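Local coordinates for mandelate racemase / muconate lactonizing enzyme family protein (Agrobacterium tumefaciens, PDB 4DXK) that probably acts as a lyase or racemase of the mandelate racemase subgroup of the enolase superfamily, though its substrate is not established, at residues 263-268 with 284-290. Residues are numbered along the deposited sequence; the frame is centred on the assembly and turned at random. Where two conformers were deposited one is given.
With NA (sodium ion), chain C.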
loop_
_atom_site.group_PDB
_atom_site.type_symbol
_atom_site.label_atom_id
_atom_site.label_comp_id
_atom_site.label_asym_id
_atom_site.label_seq_id
_atom_site.Cartn_x
_atom_site.Cartn_y
_atom_site.Cartn_z
ATOM N N PRO A 263 7.624 16.476 16.080
ATOM C CA PRO A 263 6.879 16.581 14.825
ATOM C C PRO A 263 7.587 17.492 13.835
ATOM O O PRO A 263 8.302 18.435 14.219
ATOM C CB PRO A 263 5.546 17.210 15.249
ATOM C CG PRO A 263 5.839 17.895 16.546
ATOM C CD PRO A 263 6.870 17.029 17.218
ATOM N N ILE A 264 7.375 17.204 12.557
ATOM C CA ILE A 264 7.843 18.060 11.484
ATOM C C ILE A 264 6.987 19.313 11.429
ATOM O O ILE A 264 5.751 19.236 11.423
ATOM C CB ILE A 264 7.723 17.332 10.135
ATOM C CG1 ILE A 264 8.616 16.092 10.120
ATOM C CG2 ILE A 264 8.074 18.255 8.974
ATOM C CD1 ILE A 264 8.331 15.164 8.959
ATOM N N SER A 265 7.636 20.462 11.365
ATOM C CA SER A 265 6.974 21.713 11.070
ATOM C C SER A 265 7.260 22.030 9.602
ATOM O O SER A 265 8.421 22.156 9.200
ATOM C CB SER A 265 7.543 22.781 11.999
ATOM O OG SER A 265 7.183 24.077 11.638
ATOM N N ALA A 266 6.212 22.107 8.789
ATOM C CA ALA A 266 6.353 22.269 7.345
ATOM C C ALA A 266 5.087 22.921 6.805
ATOM O O ALA A 266 3.992 22.554 7.246
ATOM C CB ALA A 266 6.552 20.910 6.679
ATOM N N SER A 267 5.192 23.890 5.889
ATOM C CA SER A 267 6.414 24.630 5.570
ATOM C C SER A 267 6.032 25.995 5.010
ATOM O O SER A 267 5.227 26.083 4.076
ATOM C CB SER A 267 7.272 23.925 4.522
ATOM O OG SER A 267 8.390 24.742 4.182
ATOM N N GLU A 268 6.662 27.043 5.533
ATOM C CA GLU A 268 6.536 28.388 4.980
ATOM C C GLU A 268 6.941 28.441 3.503
ATOM O O GLU A 268 6.562 29.368 2.785
ATOM C CB GLU A 268 7.400 29.359 5.791
ATOM C CG GLU A 268 8.905 29.110 5.629
ATOM C CD GLU A 268 9.778 29.860 6.619
ATOM O OE1 GLU A 268 9.417 29.916 7.807
ATOM O OE2 GLU A 268 10.839 30.386 6.207
ATOM N N ALA A 284 3.058 12.131 7.172
ATOM C CA ALA A 284 4.136 12.595 8.037
ATOM C C ALA A 284 3.932 14.035 8.504
ATOM O O ALA A 284 4.788 14.587 9.195
ATOM C CB ALA A 284 5.472 12.468 7.309
ATOM N N ALA A 285 2.813 14.652 8.137
ATOM C CA ALA A 285 2.603 16.058 8.471
ATOM C C ALA A 285 2.500 16.251 9.979
ATOM O O ALA A 285 1.949 15.408 10.684
ATOM C CB ALA A 285 1.354 16.591 7.781
ATOM N N GLY A 286 3.002 17.377 10.466
ATOM C CA GLY A 286 2.948 17.701 11.884
ATOM C C GLY A 286 2.332 19.073 12.071
ATOM O O GLY A 286 1.138 19.280 11.822
ATOM N N VAL A 287 3.138 20.023 12.525
ATOM C CA VAL A 287 2.682 21.401 12.610
ATOM C C VAL A 287 2.659 21.964 11.197
ATOM O O VAL A 287 3.676 21.927 10.488
ATOM C CB VAL A 287 3.594 22.249 13.493
ATOM C CG1 VAL A 287 3.059 23.666 13.581
ATOM C CG2 VAL A 287 3.706 21.628 14.883
ATOM N N VAL A 288 1.495 22.442 10.769
ATOM C CA VAL A 288 1.333 22.969 9.423
ATOM C C VAL A 288 1.709 24.443 9.440
ATOM O O VAL A 288 1.015 25.286 10.025
ATOM C CB VAL A 288 -0.090 22.721 8.891
ATOM C CG1 VAL A 288 -0.301 23.417 7.546
ATOM C CG2 VAL A 288 -0.353 21.212 8.783
ATOM N N MET A 289 2.840 24.741 8.806
ATOM C CA MET A 289 3.375 26.097 8.734
ATOM C C MET A 289 3.060 26.665 7.379
ATOM O O MET A 289 3.066 25.956 6.375
ATOM C CB MET A 289 4.889 26.093 8.883
ATOM C CG MET A 289 5.379 25.143 9.895
ATOM S SD MET A 289 5.051 25.631 11.592
ATOM C CE MET A 289 5.983 27.164 11.710
ATOM N N LEU A 290 2.801 27.962 7.349
ATOM C CA LEU A 290 2.586 28.646 6.086
ATOM C C LEU A 290 2.985 30.098 6.284
ATOM O O LEU A 290 3.065 30.568 7.421
ATOM C CB LEU A 290 1.126 28.525 5.643
ATOM C CG LEU A 290 0.025 29.012 6.585
ATOM C CD1 LEU A 290 -0.161 30.520 6.527
ATOM C CD2 LEU A 290 -1.290 28.325 6.255
HETATM NA NA NA C . 11.163 29.185 9.181
HETATM O O HOH W 1 5.608 14.980 11.861
HETATM O O HOH W 2 12.553 30.748 8.096
HETATM O O HOH W 3 12.000 27.596 7.702
#
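Two neighbouring parallel strands of the enolase-superfamily barrel, 264-266 and 287-290, are joined here through helix 272-281 in a beta-alpha-beta unit. Their axes approach to 4.8 Å at 25°, and the parallel pairing is explicit in the backbone bonds: Ala266 N donates to Val287 O (3.1 Å, 164°) and Met289 N to Ala266 O (2.9 Å, 168°), so Ala266 bridges two residues of its partner. Val287 N to Ile264 O is weak, short at 2.9 Å but bent to 125°. Ahead of this pairing, a water accepts from Ile264 N (2.9 Å) and donates to Ala284 O (2.8 Å), bridging the gap where the two segments diverge. Any side chain at Gly286 would clash, since an ideal CB would lie 2.4 Å from Ile264 O. Ser265 and Val287 share one sheet face, against Trp240; there Ser265 OG to Met289 SD, 2.6 Å, is too short for a normal contact and no evidence of a bond, Met289 having two deposited conformers, one given. Past the cis peptide before Ser267, Glu268 OE1 coordinates sodium NA at 2.3 Å, alongside Glu242 and Glu216. Glu268 OE2 accepts a water hydrogen bond (2.6 Å) and is hydrogen-bonded to Tyr71 of a third subunit. Acidic metal ligands at successive C-terminal strand ends characterise the enolase-superfamily TIM-barrel active site.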